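PDB 4HD1: squalene synthase HpnC from Alicyclobacillus acidocaldarius subsp. acidocaldarius, which probably joins isoprenoid diphosphates in the making of squalene or related long-chain isoprenoids. Local coordinates for residues A239-L242 against K243-R246. Sequence-based numbering, arbitrary orientation.
Sequences ARQL and KLYR
Gln241 and Tyr245, one turn apart on helix 236-257, make the principal side-chain contact here. The glutamine approaches the phenol end of the ring, its CG lying 3.4 Å from Tyr245 OH, while Gln241 NE2 comes to 3.6 Å from Tyr245 CE1. Amide and ring planes are inclined by 31°, neither flush nor perpendicular. Because chi1 (-161°) turns CG away from the backbone N and the chain bends at chi2, the glutamine lies slantwise across the outer end of the tyrosine. The carbonyl of Gln241 has two roles: its O accepts the i to i+4 hydrogen bond from Tyr245 N at 3.0 Å, and it also lies over one face of the same ring, 3.4 Å above the plane and offset toward the rim. Flanking this pair, Leu242 CD2 meets Tyr245 CD2 in a looser apolar contact at 4.4 Å, and Leu244 CD2 comes to 4.0 Å from Gln241 NE2. Regular helical bonds hold the backbone, among them Lys243 N to Ala239 O at 2.8 Å and Arg246 N to Leu242 O at 2.9 Å.

Farther out, the polar ends turn to the C-terminal part of helix 29-32 and just beyond: Gln241 OE1 accepts from Phe35 N, Gln241 NE2 donates to Val31 O, and Tyr245 OH bonds to Val32 O. Arg246 NE forms a salt bridge with Glu231, ahead of the helix. Held at both OE1 and NE2, the Gln241 amide is probably restrained in its rotation. This i to i+4 pair on one helix face joins two helices of an all-helical chain through neutral hydrogen bonds.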
loop_
_atom_site.group_PDB
_atom_site.type_symbol
_atom_site.label_atom_id
_atom_site.label_comp_id
_atom_site.label_asym_id
_atom_site.label_seq_id
_atom_site.Cartn_x
_atom_site.Cartn_y
_atom_site.Cartn_z
ATOM N N ALA A 239 -0.456 7.572 16.100
ATOM C CA ALA A 239 -0.929 6.374 16.795
ATOM C C ALA A 239 -2.395 6.084 16.483
ATOM O O ALA A 239 -2.742 4.955 16.135
ATOM C CB ALA A 239 -0.697 6.478 18.307
ATOM N N ARG A 240 -3.247 7.103 16.575
ATOM C CA ARG A 240 -4.674 6.939 16.280
ATOM C C ARG A 240 -4.928 6.583 14.813
ATOM O O ARG A 240 -5.835 5.802 14.508
ATOM C CB ARG A 240 -5.460 8.187 16.672
ATOM C CG ARG A 240 -5.434 8.505 18.156
ATOM C CD ARG A 240 -6.435 9.593 18.523
ATOM N NE ARG A 240 -5.846 10.550 19.460
ATOM C CZ ARG A 240 -5.491 11.794 19.148
ATOM N NH1 ARG A 240 -5.687 12.269 17.922
ATOM N NH2 ARG A 240 -4.948 12.574 20.069
ATOM N N GLN A 241 -4.123 7.147 13.913
ATOM C CA GLN A 241 -4.209 6.819 12.487
ATOM C C GLN A 241 -3.908 5.337 12.275
ATOM O O GLN A 241 -4.659 4.635 11.591
ATOM C CB GLN A 241 -3.244 7.679 11.661
ATOM C CG GLN A 241 -3.563 7.736 10.176
ATOM C CD GLN A 241 -4.870 8.462 9.902
ATOM O OE1 GLN A 241 -4.950 9.691 9.986
ATOM N NE2 GLN A 241 -5.910 7.698 9.587
ATOM N N LEU A 242 -2.818 4.866 12.882
ATOM C CA LEU A 242 -2.433 3.455 12.803
ATOM C C LEU A 242 -3.490 2.553 13.408
ATOM O O LEU A 242 -3.840 1.534 12.817
ATOM C CB LEU A 242 -1.088 3.200 13.487
ATOM C CG LEU A 242 0.131 3.794 12.785
ATOM C CD1 LEU A 242 1.326 3.702 13.719
ATOM C CD2 LEU A 242 0.420 3.116 11.448
ATOM N N LYS A 243 -4.006 2.936 14.574
ATOM C CA LYS A 243 -5.037 2.145 15.238
ATOM C C LYS A 243 -6.203 1.953 14.275
ATOM O O LYS A 243 -6.732 0.855 14.092
ATOM C CB LYS A 243 -5.495 2.825 16.529
ATOM C CG LYS A 243 -6.634 2.109 17.244
ATOM C CD LYS A 243 -6.775 2.601 18.683
ATOM C CE LYS A 243 -8.133 2.255 19.275
ATOM N NZ LYS A 243 -8.372 2.956 20.572
ATOM N N LEU A 244 -6.579 3.029 13.629
ATOM C CA LEU A 244 -7.714 3.005 12.750
ATOM C C LEU A 244 -7.481 2.173 11.479
ATOM O O LEU A 244 -8.382 1.451 11.047
ATOM C CB LEU A 244 -8.106 4.429 12.427
ATOM C CG LEU A 244 -9.156 4.574 11.338
ATOM C CD1 LEU A 244 -10.495 4.001 11.801
ATOM C CD2 LEU A 244 -9.308 6.048 10.984
ATOM N N TYR A 245 -6.292 2.244 10.883
ATOM C CA TYR A 245 -5.960 1.295 9.813
ATOM C C TYR A 245 -6.103 -0.138 10.335
ATOM O O TYR A 245 -6.695 -0.988 9.661
ATOM C CB TYR A 245 -4.541 1.507 9.278
ATOM C CG TYR A 245 -4.256 2.869 8.664
ATOM C CD1 TYR A 245 -5.271 3.633 8.074
ATOM C CD2 TYR A 245 -2.950 3.375 8.643
ATOM C CE1 TYR A 245 -4.994 4.872 7.504
ATOM C CE2 TYR A 245 -2.662 4.609 8.076
ATOM C CZ TYR A 245 -3.685 5.350 7.505
ATOM O OH TYR A 245 -3.396 6.574 6.945
ATOM N N ARG A 246 -5.575 -0.392 11.537
ATOM C CA ARG A 246 -5.648 -1.715 12.158
ATOM C C ARG A 246 -7.096 -2.160 12.341
ATOM O O ARG A 246 -7.448 -3.286 11.990
ATOM C CB ARG A 246 -4.890 -1.765 13.494
ATOM C CG ARG A 246 -5.223 -2.997 14.333
ATOM C CD ARG A 246 -4.336 -3.193 15.560
ATOM N NE ARG A 246 -4.399 -2.109 16.546
ATOM C CZ ARG A 246 -5.346 -1.955 17.473
ATOM N NH1 ARG A 246 -6.367 -2.799 17.560
ATOM N NH2 ARG A 246 -5.275 -0.934 18.316
#